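Local structure of ureidoglycolate hydrolase (Arabidopsis thaliana, 4PXE) at residues Ala361-Leu367 with Lys418-Thr423; Gly223-Ala227 with Leu349-Ile355; Leu151-Lys156 with Ser192-Leu196. The protein hydrolyses (S)-ureidoglycolate to glyoxylate, ammonium and carbon dioxide as a manganese-dependent homodimeric amidohydrolase of purine breakdown. One frame throughout, in Å; residues are numbered along the deposited sequence.

Contact 1 of 3, residues Ala361-Leu367 with Lys418-Thr423; sequences AATELNL and KVLSLT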
# COMPACT_ATOMS: atom_id res chain seq x y z
N ALA A 361 37.89 -2.07 -29.15
CA ALA A 361 37.55 -3.47 -28.95
C ALA A 361 36.36 -3.87 -29.83
O ALA A 361 36.41 -4.91 -30.50
CB ALA A 361 37.27 -3.75 -27.49
N ALA A 362 35.31 -3.06 -29.83
CA ALA A 362 34.15 -3.34 -30.69
C ALA A 362 34.54 -3.41 -32.17
O ALA A 362 34.13 -4.32 -32.88
CB ALA A 362 33.04 -2.31 -30.45
N THR A 363 35.35 -2.46 -32.62
CA THR A 363 35.84 -2.47 -33.99
C THR A 363 36.66 -3.73 -34.32
O THR A 363 36.46 -4.35 -35.37
CB THR A 363 36.67 -1.20 -34.27
OG1 THR A 363 35.85 -0.05 -34.04
CG2 THR A 363 37.15 -1.19 -35.72
N GLU A 364 37.56 -4.11 -33.43
CA GLU A 364 38.37 -5.32 -33.64
C GLU A 364 37.53 -6.59 -33.71
O GLU A 364 37.93 -7.57 -34.33
CB GLU A 364 39.43 -5.46 -32.54
CG GLU A 364 40.52 -4.42 -32.65
CD GLU A 364 41.50 -4.46 -31.49
OE1 GLU A 364 41.69 -5.55 -30.91
OE2 GLU A 364 42.07 -3.40 -31.17
N LEU A 365 36.36 -6.55 -33.09
CA LEU A 365 35.46 -7.71 -33.07
C LEU A 365 34.43 -7.64 -34.18
O LEU A 365 33.50 -8.46 -34.23
CB LEU A 365 34.75 -7.80 -31.71
CG LEU A 365 35.67 -8.22 -30.56
CD1 LEU A 365 35.05 -7.86 -29.21
CD2 LEU A 365 35.94 -9.71 -30.65
N ASN A 366 34.57 -6.65 -35.06
CA ASN A 366 33.65 -6.45 -36.18
C ASN A 366 32.22 -6.20 -35.71
O ASN A 366 31.26 -6.63 -36.34
CB ASN A 366 33.70 -7.64 -37.15
CG ASN A 366 35.08 -7.86 -37.74
OD1 ASN A 366 35.67 -8.93 -37.60
ND2 ASN A 366 35.60 -6.83 -38.39
N LEU A 367 32.10 -5.49 -34.60
CA LEU A 367 30.80 -5.14 -34.03
C LEU A 367 30.51 -3.67 -34.26
O LEU A 367 31.37 -2.83 -34.06
CB LEU A 367 30.77 -5.45 -32.53
CG LEU A 367 30.93 -6.92 -32.15
CD1 LEU A 367 31.10 -7.09 -30.66
CD2 LEU A 367 29.73 -7.74 -32.64
N LYS A 418 32.10 -10.30 -25.19
CA LYS A 418 33.33 -10.25 -25.97
C LYS A 418 33.98 -8.87 -25.88
O LYS A 418 35.20 -8.78 -25.72
CB LYS A 418 33.08 -10.62 -27.42
CG LYS A 418 32.76 -12.08 -27.65
CD LYS A 418 32.41 -12.32 -29.10
CE LYS A 418 32.05 -13.76 -29.36
NZ LYS A 418 31.46 -13.94 -30.71
N VAL A 419 33.19 -7.81 -26.01
CA VAL A 419 33.74 -6.47 -25.88
C VAL A 419 34.30 -6.25 -24.48
O VAL A 419 35.38 -5.67 -24.32
CB VAL A 419 32.69 -5.40 -26.22
CG1 VAL A 419 33.22 -3.99 -25.91
CG2 VAL A 419 32.27 -5.51 -27.68
N LEU A 420 33.60 -6.73 -23.47
CA LEU A 420 34.09 -6.64 -22.10
C LEU A 420 35.42 -7.38 -21.91
O LEU A 420 36.36 -6.82 -21.35
CB LEU A 420 33.05 -7.16 -21.12
CG LEU A 420 33.46 -7.09 -19.65
CD1 LEU A 420 33.76 -5.66 -19.22
CD2 LEU A 420 32.36 -7.69 -18.76
N SER A 421 35.49 -8.61 -22.41
CA SER A 421 36.71 -9.41 -22.33
C SER A 421 37.89 -8.69 -22.97
O SER A 421 38.99 -8.60 -22.39
CB SER A 421 36.52 -10.74 -23.05
OG SER A 421 35.55 -11.55 -22.40
N LEU A 422 37.67 -8.18 -24.18
CA LEU A 422 38.76 -7.59 -24.94
C LEU A 422 39.17 -6.24 -24.35
O LEU A 422 40.35 -5.90 -24.33
CB LEU A 422 38.35 -7.46 -26.41
CG LEU A 422 39.44 -7.04 -27.40
CD1 LEU A 422 40.70 -7.90 -27.25
CD2 LEU A 422 38.88 -7.13 -28.80
N THR A 423 38.20 -5.48 -23.86
CA THR A 423 38.52 -4.20 -23.21
C THR A 423 39.28 -4.42 -21.90
O THR A 423 40.25 -3.71 -21.62
CB THR A 423 37.24 -3.36 -22.96
OG1 THR A 423 36.52 -3.18 -24.19
CG2 THR A 423 37.61 -1.98 -22.42
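Leu365 and Leu367 close on Val419, while Ala361 and Leu365 pack on Leu422, in a mainly apolar seam between 361-367, at the end of helix 352-364, and 418-423 of helix 410-429; no hydrogen bond crosses between these two segments. Leu422 lays its CD2 methyl on the last helical turn, 3.8 Å from Leu365 CG and 3.7 Å from Ala361 O. The two leucine side chains slide past each other in opposite directions. Leu422 reaches this spot because its CG lies anti to the backbone N (chi1 -172°). Leu365 sends CD1 the other way, over the backbone of the facing helix, 3.6 Å from Lys418 O. Val419 offers one branch: CG2 meets Leu367 CD1 at 3.6 Å and lies against Leu365 CD1 and Ala362 CB at longer range. The Ala361 CB methyl lies 3.4 Å from Thr423 OG1.

Thr423 OG1 hydrogen-bonds back to Val419 O at 2.7 Å, from above the carbonyl plane, while Thr423 N reaches the same oxygen from the opposite face. Glu364 crosses Leu422 at about a right angle, and its OE2 forms a salt bridge with Lys426, further along helix 410-429, so a charged pair ties the two helices just beyond the apolar seam. Ala10 of helix 9-12 touches both Leu365 and Leu422, and Ile392 of strand 389-394 lies against Val419.

The backbone turns off after Glu364 in a Schellman motif: Asn366, at positive phi, bonds back to Thr363 O, and Leu367 N to Ala362 O at 2.9 Å. This helix ending swings Leu367 back against Val419, joining two helices of the M20 peptidase fold.

Contact 2 of 3, residues Gly223-Ala227 with Leu349-Ile355; sequences GVVTA and LSDKLVI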
# COMPACT_ATOMS: atom_id res chain seq x y z
N GLY A 223 26.65 -0.12 -27.50
CA GLY A 223 26.68 1.29 -27.14
C GLY A 223 27.88 1.60 -26.27
O GLY A 223 28.13 0.93 -25.27
N VAL A 224 28.66 2.59 -26.68
CA VAL A 224 29.77 3.04 -25.86
C VAL A 224 29.29 4.25 -25.07
O VAL A 224 29.00 5.30 -25.64
CB VAL A 224 30.99 3.38 -26.72
CG1 VAL A 224 32.12 3.91 -25.85
CG2 VAL A 224 31.44 2.15 -27.51
N VAL A 225 29.13 4.07 -23.76
CA VAL A 225 28.45 5.07 -22.95
C VAL A 225 29.40 6.22 -22.58
O VAL A 225 30.48 5.99 -22.05
CB VAL A 225 27.88 4.44 -21.67
CG1 VAL A 225 27.28 5.50 -20.74
CG2 VAL A 225 26.84 3.39 -22.04
N THR A 226 28.97 7.45 -22.84
CA THR A 226 29.84 8.60 -22.63
C THR A 226 29.51 9.41 -21.37
O THR A 226 30.33 10.19 -20.89
CB THR A 226 29.80 9.55 -23.83
OG1 THR A 226 28.48 10.10 -23.96
CG2 THR A 226 30.17 8.81 -25.12
N ALA A 227 28.30 9.24 -20.85
CA ALA A 227 27.87 9.99 -19.68
C ALA A 227 26.65 9.30 -19.09
O ALA A 227 25.97 8.53 -19.77
CB ALA A 227 27.52 11.43 -20.06
N LEU A 349 30.76 11.75 -16.35
CA LEU A 349 31.31 11.52 -17.68
C LEU A 349 32.20 10.28 -17.66
O LEU A 349 32.98 10.08 -16.74
CB LEU A 349 32.14 12.73 -18.12
CG LEU A 349 31.40 14.02 -18.47
CD1 LEU A 349 32.39 15.16 -18.66
CD2 LEU A 349 30.57 13.83 -19.73
N SER A 350 32.09 9.45 -18.69
CA SER A 350 33.01 8.33 -18.84
C SER A 350 34.41 8.83 -19.20
O SER A 350 34.56 9.86 -19.84
CB SER A 350 32.53 7.38 -19.92
OG SER A 350 31.19 7.00 -19.65
N ASP A 351 35.41 8.08 -18.78
CA ASP A 351 36.80 8.42 -19.05
C ASP A 351 37.09 8.28 -20.55
O ASP A 351 36.68 7.30 -21.19
CB ASP A 351 37.72 7.53 -18.23
CG ASP A 351 39.18 7.81 -18.47
OD1 ASP A 351 39.74 7.25 -19.44
OD2 ASP A 351 39.76 8.61 -17.70
N LYS A 352 37.79 9.26 -21.11
CA LYS A 352 38.00 9.29 -22.55
C LYS A 352 38.89 8.17 -23.09
O LYS A 352 38.70 7.71 -24.21
CB LYS A 352 38.53 10.66 -22.99
CG LYS A 352 37.61 11.82 -22.61
CD LYS A 352 36.20 11.63 -23.16
CE LYS A 352 35.35 12.86 -22.91
NZ LYS A 352 33.96 12.67 -23.43
N LEU A 353 39.85 7.72 -22.29
CA LEU A 353 40.70 6.61 -22.73
C LEU A 353 39.97 5.28 -22.57
O LEU A 353 40.24 4.33 -23.31
CB LEU A 353 42.04 6.59 -21.99
CG LEU A 353 42.88 7.85 -22.21
CD1 LEU A 353 44.24 7.70 -21.56
CD2 LEU A 353 43.00 8.21 -23.69
N VAL A 354 39.04 5.20 -21.63
CA VAL A 354 38.24 3.99 -21.48
C VAL A 354 37.30 3.85 -22.67
O VAL A 354 37.18 2.76 -23.26
CB VAL A 354 37.47 3.96 -20.15
CG1 VAL A 354 36.44 2.83 -20.15
CG2 VAL A 354 38.45 3.83 -18.98
N ILE A 355 36.65 4.95 -23.04
CA ILE A 355 35.82 5.02 -24.23
C ILE A 355 36.59 4.58 -25.46
O ILE A 355 36.11 3.79 -26.27
CB ILE A 355 35.32 6.47 -24.46
CG1 ILE A 355 34.26 6.83 -23.41
CG2 ILE A 355 34.80 6.64 -25.89
CD1 ILE A 355 33.91 8.30 -23.39
O HOH W 1 32.84 11.09 -21.62
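Ser350 grips two successive carbonyls of strand 222-239. Its OG donates to Val225 O at 2.7 Å and its N to Thr226 O at 2.9 Å, the latter bond nearly straight (164°); both donors stand above the carbonyl planes. With OG anti to its own carbonyl carbon (chi1 -53°), the hydroxyl lies beside the backbone N, and both donors face the strand. A water also donates to Thr226 O and to Ser350 O, and accepts from Lys352 NZ at 2.7 Å. With an alanine for Ser350, Val225 O would probably lose this hydroxyl donor, while the backbone bond to Thr226 O could remain.

Next to these bonds, Ala227 and Leu349 form a non-hydrogen-bonded antiparallel pair, with Ala227 CB 3.9 Å from Leu349 CD2. Ile355, one turn into the helix, crosses the strand's side chains at a slant: its CG2 meets Val224 CG1 at 3.8 Å, and its CD1 lies 4.2 Å from Thr226 CG2. Asp351 caps that helix, OD1 accepting from Val354 N through its anti lone pair.

Strands 369-374 and 389-394 both hydrogen-bond to 223-227; Met371 of the first packs on Val224, Thr226 and Ile355, while Met389 of the second touches Ser350.

Contact 3 of 3, residues Leu151-Lys156 with Ser192-Leu196; sequences LLAGSK and SSVFL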
# COMPACT_ATOMS: atom_id res chain seq x y z
N LEU A 151 29.12 3.76 -0.94
CA LEU A 151 30.07 3.49 0.14
C LEU A 151 31.49 3.27 -0.37
O LEU A 151 32.44 3.80 0.20
CB LEU A 151 29.63 2.30 0.99
CG LEU A 151 28.44 2.55 1.93
CD1 LEU A 151 28.01 1.26 2.59
CD2 LEU A 151 28.78 3.61 2.98
N LEU A 152 31.65 2.50 -1.44
CA LEU A 152 32.98 2.32 -2.02
C LEU A 152 33.58 3.67 -2.39
O LEU A 152 34.78 3.89 -2.24
CB LEU A 152 32.94 1.39 -3.23
CG LEU A 152 32.53 -0.05 -2.92
CD1 LEU A 152 32.24 -0.82 -4.20
CD2 LEU A 152 33.61 -0.76 -2.13
N ALA A 153 32.73 4.59 -2.85
CA ALA A 153 33.18 5.92 -3.24
C ALA A 153 33.34 6.90 -2.07
O ALA A 153 33.60 8.09 -2.28
CB ALA A 153 32.25 6.50 -4.31
N GLY A 154 33.17 6.41 -0.85
CA GLY A 154 33.56 7.17 0.34
C GLY A 154 32.55 8.12 0.95
O GLY A 154 32.94 9.12 1.57
N SER A 155 31.26 7.83 0.83
CA SER A 155 30.24 8.69 1.42
C SER A 155 30.17 8.51 2.94
O SER A 155 29.59 7.54 3.42
CB SER A 155 28.87 8.44 0.81
OG SER A 155 27.88 9.24 1.45
N LYS A 156 30.77 9.44 3.68
CA LYS A 156 30.71 9.39 5.14
C LYS A 156 29.28 9.66 5.63
O LYS A 156 28.84 9.09 6.63
CB LYS A 156 31.69 10.40 5.75
CG LYS A 156 33.14 10.13 5.41
CD LYS A 156 34.09 10.89 6.32
CE LYS A 156 35.49 10.28 6.32
NZ LYS A 156 35.53 8.94 6.99
N SER A 192 33.56 2.75 7.45
CA SER A 192 34.66 3.38 6.74
C SER A 192 35.56 2.33 6.10
O SER A 192 36.28 2.62 5.14
CB SER A 192 35.47 4.25 7.70
OG SER A 192 36.47 4.98 7.01
N SER A 193 35.53 1.11 6.64
CA SER A 193 36.30 -0.01 6.12
C SER A 193 35.95 -0.32 4.67
O SER A 193 36.74 -0.92 3.95
CB SER A 193 36.05 -1.26 6.97
OG SER A 193 34.70 -1.69 6.84
N VAL A 194 34.76 0.10 4.25
CA VAL A 194 34.27 -0.19 2.91
C VAL A 194 34.89 0.75 1.87
O VAL A 194 35.05 0.37 0.70
CB VAL A 194 32.72 -0.09 2.87
CG1 VAL A 194 32.18 -0.26 1.45
CG2 VAL A 194 32.12 -1.13 3.79
N PHE A 195 35.25 1.95 2.30
CA PHE A 195 35.75 2.99 1.40
C PHE A 195 36.96 2.53 0.61
O PHE A 195 37.90 1.96 1.18
CB PHE A 195 36.16 4.25 2.19
CG PHE A 195 35.04 4.93 2.93
CD1 PHE A 195 33.74 4.47 2.85
CD2 PHE A 195 35.31 6.04 3.72
CE1 PHE A 195 32.72 5.11 3.54
CE2 PHE A 195 34.30 6.68 4.41
CZ PHE A 195 33.01 6.22 4.32
N LEU A 196 36.95 2.80 -0.69
CA LEU A 196 38.13 2.55 -1.52
C LEU A 196 38.92 3.83 -1.66
O LEU A 196 38.36 4.91 -1.83
CB LEU A 196 37.74 2.05 -2.91
CG LEU A 196 36.91 0.77 -2.96
CD1 LEU A 196 36.71 0.35 -4.41
CD2 LEU A 196 37.56 -0.33 -2.14
O HOH W 2 38.13 7.33 6.02
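Phe195 holds CG anti to its carbonyl carbon (chi1 -63°), which swings the ring back over the turn that ends helix 147-152. There Gly154 CA sits over the ring centre, 3.7 Å from the centroid and 11° off the normal, a CH-pi contact. Ser192 CA, of the ring's own segment, covers the opposite face. Lys156, bent at its last torsion, crosses the ring at about a right angle and brings NZ to the edge, 3.6 Å from Phe195 CE2. A water links that NZ to Ser192 OG.

Beside the ring, Leu196 N donates to Leu152 O at 2.9 Å, in the carbonyl plane and on a lone pair, with an angle of 168° at the hydrogen. Leu152 and Leu196 lie side by side, pointing the same way, with Leu152 CD2 3.7 Å from Leu196 CG. Val194 CG1 fills in against Leu151 CB at 3.6 Å.

Gly154, at positive phi in a Schellman motif, takes backbone angles at which a CB would press against the preceding carbonyl O. With one backbone hydrogen bond crossing between the segments, the join rests largely on dispersion and CH-pi packing, the lysine's charge staying at the ring edge beside its water.

How the contacts relate
From the N terminus, contact 3 comes first: it closes a loop of 35 residues, containing helices 156-164 and 174-180, onto the end of helix 147-152 before strand 201-209 begins. Contact 2 then spans 121 residues, a stretch that includes the whole region involved in dimerization, and brings the chain back beside strand 222-239. Contact 1 follows, returning the C-terminal helix 410-429 to helix 352-364 after 50 residues. The three are in series; none nests or crosses. Contacts 1 and 2 share helix 352-364, one at each end, with centres 15 Å apart, whereas the centre of contact 3 lies about 24 Å from contact 2's and 32 Å from contact 1's.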